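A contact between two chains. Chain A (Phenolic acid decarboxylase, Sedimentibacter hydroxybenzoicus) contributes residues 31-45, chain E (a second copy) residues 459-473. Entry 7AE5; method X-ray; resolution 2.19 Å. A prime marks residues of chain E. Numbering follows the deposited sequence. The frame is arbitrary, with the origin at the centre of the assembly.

Chain A (31-45) EPDIAAAGRAAANLG
Chain E 459-473: DPPDGTEEWEEKLKE

Chain A supplies a helix covering roughly 33-43, with Pro32 at the N-cap position after a cis peptide bond; chain E supplies an extended segment, a type II turn from Pro461′ to Thr464′, and a helix from Thr464′ onward. The two axes approach to 8.0 Å at a signed crossing angle of -65°. CA-CA distances set the register: Pro32–Asp462′ 6.2 Å, Ala36–Thr464′ 4.6 Å, Ala37–Trp467′ 5.6 Å and Ala40–Glu468′ 4.8 Å. Three of these four pairs have an alanine on chain A.

Pro32 (C-gamma endo) lays CG 3.7 Å from Asp462′ O. Asp33 (m) follows, its CB 3.8 Å from Trp467′ CZ2. Ala35 CB meets Pro461′ CG at 3.8 Å. Ala36 CB points into the turn, 3.3 Å from Asp462′ O, and lies 3.7 Å from Trp467′ CD1, oblique to the indole. Ala37 CB covers a face of that ring: it stands 4.0 Å from the six-membered centroid, 26° off the normal, a CH-pi contact. The Trp467′ side chain (chi1 -93°, chi2 96°) thus sits as a knob among Asp33, Ala36, Ala37 and Ala40.

Arg39 (chi1 t, chi2 p) starts toward chain E, with CB 3.7 Å from Pro461′ CD and CG 3.5 Å from Thr464′ OG1, but its end leads away. Thr464′ (m) donates from OG1 to Pro461′ O at 2.8 Å, bracing the turn. Ala40 CB is the reciprocal knob, among Thr464′, Trp467′, Glu468′ and Leu471′, 3.5 Å from Glu468′ N. Ala41 CB reaches Leu471′ CD1 (m, t) at 3.9 Å.

Asn43 (m, chi2 1°) makes the sole cross-chain hydrogen bond, ND2 to Glu468′ OE2, 3.1 Å and nearly linear at 170°. Leu44 (m, t) ends the contact, CD2 3.7 Å from Lys472′ CG, before Gly45 leaves helical geometry with phi 78°.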

# COMPACT_ATOMS: atom_id res chain seq x y z
N GLU A 31 -7.50 4.76 52.44
CA GLU A 31 -8.12 4.48 51.16
C GLU A 31 -9.58 4.93 51.19
O GLU A 31 -10.26 4.75 52.20
CB GLU A 31 -8.05 2.98 50.82
CG GLU A 31 -6.66 2.39 50.93
CD GLU A 31 -6.44 1.64 52.22
OE1 GLU A 31 -7.44 1.20 52.84
OE2 GLU A 31 -5.27 1.48 52.63
N PRO A 32 -10.07 5.51 50.09
CA PRO A 32 -9.32 5.74 48.86
C PRO A 32 -8.80 7.17 48.74
O PRO A 32 -8.49 7.62 47.64
CB PRO A 32 -10.35 5.46 47.78
CG PRO A 32 -11.63 6.00 48.39
CD PRO A 32 -11.50 5.85 49.90
N ASP A 33 -8.71 7.88 49.87
CA ASP A 33 -8.51 9.32 49.84
C ASP A 33 -7.13 9.69 49.29
O ASP A 33 -7.02 10.60 48.45
CB ASP A 33 -8.70 9.91 51.24
CG ASP A 33 -10.06 9.59 51.82
OD1 ASP A 33 -10.97 9.26 51.04
OD2 ASP A 33 -10.22 9.68 53.06
N ILE A 34 -6.08 9.01 49.74
CA ILE A 34 -4.73 9.39 49.34
C ILE A 34 -4.52 9.16 47.85
O ILE A 34 -3.89 9.97 47.16
CB ILE A 34 -3.69 8.64 50.19
CG1 ILE A 34 -3.81 9.04 51.66
CG2 ILE A 34 -2.28 8.92 49.68
CD1 ILE A 34 -2.81 8.36 52.56
N ALA A 35 -5.07 8.06 47.32
CA ALA A 35 -4.96 7.81 45.89
C ALA A 35 -5.85 8.76 45.09
O ALA A 35 -5.45 9.25 44.03
CB ALA A 35 -5.32 6.36 45.58
N ALA A 36 -7.07 9.02 45.58
CA ALA A 36 -7.96 9.95 44.89
C ALA A 36 -7.37 11.35 44.84
O ALA A 36 -7.61 12.09 43.88
CB ALA A 36 -9.33 9.97 45.57
N ALA A 37 -6.60 11.74 45.86
CA ALA A 37 -5.94 13.04 45.83
C ALA A 37 -4.79 13.04 44.83
O ALA A 37 -4.56 14.04 44.14
CB ALA A 37 -5.44 13.41 47.22
N GLY A 38 -4.06 11.93 44.73
CA GLY A 38 -3.02 11.83 43.72
C GLY A 38 -3.59 11.91 42.31
O GLY A 38 -3.08 12.64 41.46
N ARG A 39 -4.67 11.16 42.06
CA ARG A 39 -5.33 11.23 40.76
C ARG A 39 -5.89 12.62 40.51
O ARG A 39 -5.84 13.13 39.38
CB ARG A 39 -6.44 10.18 40.69
CG ARG A 39 -7.26 10.20 39.41
CD ARG A 39 -6.49 9.63 38.24
NE ARG A 39 -5.81 10.66 37.47
CZ ARG A 39 -5.06 10.42 36.40
NH1 ARG A 39 -4.87 9.20 35.94
NH2 ARG A 39 -4.48 11.45 35.77
N ALA A 40 -6.43 13.27 41.55
CA ALA A 40 -7.01 14.59 41.39
C ALA A 40 -5.93 15.64 41.12
O ALA A 40 -6.11 16.51 40.27
CB ALA A 40 -7.83 14.97 42.62
N ALA A 41 -4.82 15.57 41.85
CA ALA A 41 -3.72 16.50 41.61
C ALA A 41 -3.21 16.39 40.18
O ALA A 41 -2.92 17.40 39.53
CB ALA A 41 -2.59 16.27 42.61
N ALA A 42 -3.12 15.16 39.66
CA ALA A 42 -2.74 14.97 38.27
C ALA A 42 -3.80 15.54 37.33
O ALA A 42 -3.47 16.09 36.27
CB ALA A 42 -2.51 13.49 37.98
N ASN A 43 -5.08 15.43 37.70
CA ASN A 43 -6.17 15.84 36.83
C ASN A 43 -6.32 17.35 36.72
O ASN A 43 -7.06 17.81 35.84
CB ASN A 43 -7.48 15.22 37.31
CG ASN A 43 -7.63 13.77 36.92
OD1 ASN A 43 -6.74 13.19 36.29
ND2 ASN A 43 -8.75 13.17 37.28
N LEU A 44 -5.64 18.13 37.56
CA LEU A 44 -5.68 19.58 37.41
C LEU A 44 -5.01 20.04 36.12
O LEU A 44 -5.15 21.21 35.76
CB LEU A 44 -5.02 20.25 38.61
CG LEU A 44 -5.69 19.95 39.95
CD1 LEU A 44 -4.80 20.37 41.12
CD2 LEU A 44 -7.05 20.62 40.04
N GLY A 45 -4.32 19.15 35.42
CA GLY A 45 -3.77 19.43 34.09
C GLY A 45 -2.51 20.26 34.01
O GLY A 45 -1.56 19.88 33.34
N ASP E 459 -8.58 2.45 36.29
CA ASP E 459 -9.71 3.35 36.50
C ASP E 459 -9.43 4.26 37.69
O ASP E 459 -8.77 3.84 38.65
CB ASP E 459 -11.00 2.55 36.72
CG ASP E 459 -11.36 1.69 35.52
OD1 ASP E 459 -11.22 2.17 34.38
OD2 ASP E 459 -11.78 0.53 35.73
N PRO E 460 -9.89 5.51 37.65
CA PRO E 460 -9.56 6.44 38.73
C PRO E 460 -10.16 5.97 40.05
O PRO E 460 -11.23 5.34 40.08
CB PRO E 460 -10.20 7.77 38.27
CG PRO E 460 -11.19 7.39 37.22
CD PRO E 460 -10.64 6.16 36.56
N PRO E 461 -9.49 6.26 41.17
CA PRO E 461 -10.02 5.84 42.47
C PRO E 461 -11.32 6.54 42.80
O PRO E 461 -11.66 7.59 42.24
CB PRO E 461 -8.91 6.24 43.46
CG PRO E 461 -7.69 6.43 42.61
CD PRO E 461 -8.18 6.92 41.29
N ASP E 462 -12.07 5.94 43.73
CA ASP E 462 -13.32 6.53 44.18
C ASP E 462 -13.07 7.92 44.77
O ASP E 462 -12.09 8.15 45.47
CB ASP E 462 -13.97 5.63 45.23
CG ASP E 462 -14.99 4.68 44.64
OD1 ASP E 462 -15.76 4.08 45.42
OD2 ASP E 462 -15.03 4.54 43.40
N GLY E 463 -13.98 8.84 44.47
CA GLY E 463 -13.88 10.18 45.01
C GLY E 463 -12.88 11.08 44.33
O GLY E 463 -12.49 12.10 44.91
N THR E 464 -12.44 10.74 43.12
CA THR E 464 -11.47 11.58 42.42
C THR E 464 -12.05 12.95 42.09
O THR E 464 -11.36 13.97 42.23
CB THR E 464 -10.98 10.87 41.15
OG1 THR E 464 -10.07 9.82 41.51
CG2 THR E 464 -10.29 11.85 40.22
N GLU E 465 -13.31 12.99 41.68
CA GLU E 465 -13.93 14.27 41.34
C GLU E 465 -14.10 15.14 42.58
O GLU E 465 -13.80 16.35 42.54
CB GLU E 465 -15.28 14.04 40.66
CG GLU E 465 -15.55 14.99 39.50
CD GLU E 465 -15.59 16.44 39.93
OE1 GLU E 465 -14.62 17.17 39.63
OE2 GLU E 465 -16.58 16.85 40.58
N GLU E 466 -14.56 14.56 43.68
CA GLU E 466 -14.70 15.33 44.91
C GLU E 466 -13.35 15.84 45.40
O GLU E 466 -13.28 16.93 45.99
CB GLU E 466 -15.39 14.49 45.99
CG GLU E 466 -14.44 13.67 46.87
CD GLU E 466 -15.07 13.23 48.18
OE1 GLU E 466 -16.25 13.56 48.41
OE2 GLU E 466 -14.37 12.57 48.97
N TRP E 467 -12.27 15.10 45.16
CA TRP E 467 -10.95 15.54 45.57
C TRP E 467 -10.37 16.58 44.62
O TRP E 467 -9.47 17.33 45.02
CB TRP E 467 -10.00 14.35 45.69
CG TRP E 467 -9.96 13.80 47.08
CD1 TRP E 467 -10.67 12.74 47.56
CD2 TRP E 467 -9.18 14.29 48.17
NE1 TRP E 467 -10.37 12.53 48.89
CE2 TRP E 467 -9.46 13.47 49.29
CE3 TRP E 467 -8.26 15.34 48.31
CZ2 TRP E 467 -8.85 13.67 50.53
CZ3 TRP E 467 -7.66 15.53 49.55
CH2 TRP E 467 -7.96 14.71 50.64
N GLU E 468 -10.86 16.63 43.37
CA GLU E 468 -10.44 17.70 42.47
C GLU E 468 -10.90 19.05 42.99
O GLU E 468 -10.11 20.00 43.07
CB GLU E 468 -10.99 17.44 41.06
CG GLU E 468 -10.03 16.68 40.16
CD GLU E 468 -10.68 16.24 38.86
OE1 GLU E 468 -11.02 17.12 38.03
OE2 GLU E 468 -10.85 15.02 38.65
N GLU E 469 -12.18 19.16 43.37
CA GLU E 469 -12.69 20.41 43.91
C GLU E 469 -12.08 20.72 45.27
O GLU E 469 -11.83 21.89 45.59
CB GLU E 469 -14.22 20.36 44.01
CG GLU E 469 -14.93 20.79 42.74
CD GLU E 469 -14.92 22.30 42.54
OE1 GLU E 469 -14.86 22.75 41.38
OE2 GLU E 469 -14.97 23.03 43.56
N LYS E 470 -11.84 19.69 46.08
CA LYS E 470 -11.20 19.89 47.38
C LYS E 470 -9.84 20.55 47.22
O LYS E 470 -9.54 21.55 47.87
CB LYS E 470 -11.08 18.55 48.11
CG LYS E 470 -10.90 18.66 49.61
CD LYS E 470 -11.52 17.46 50.31
CE LYS E 470 -10.74 17.07 51.56
NZ LYS E 470 -10.46 18.23 52.45
N LEU E 471 -9.00 19.99 46.34
CA LEU E 471 -7.68 20.56 46.11
C LEU E 471 -7.78 21.96 45.52
O LEU E 471 -6.99 22.85 45.87
CB LEU E 471 -6.87 19.65 45.19
CG LEU E 471 -6.41 18.32 45.79
CD1 LEU E 471 -5.63 17.50 44.77
CD2 LEU E 471 -5.58 18.55 47.04
N LYS E 472 -8.74 22.18 44.61
CA LYS E 472 -8.90 23.50 44.00
C LYS E 472 -9.21 24.56 45.05
O LYS E 472 -8.60 25.63 45.06
CB LYS E 472 -10.00 23.46 42.94
CG LYS E 472 -9.61 22.74 41.66
CD LYS E 472 -10.69 22.90 40.60
CE LYS E 472 -11.20 21.55 40.11
NZ LYS E 472 -12.67 21.58 39.87
N GLU E 473 -10.17 24.28 45.93
CA GLU E 473 -10.47 25.22 47.00
C GLU E 473 -9.29 25.37 47.95
O GLU E 473 -9.00 26.47 48.42
CB GLU E 473 -11.72 24.78 47.76
CG GLU E 473 -12.57 25.94 48.27
CD GLU E 473 -14.03 25.56 48.46
OE1 GLU E 473 -14.89 26.08 47.70
OE2 GLU E 473 -14.33 24.77 49.38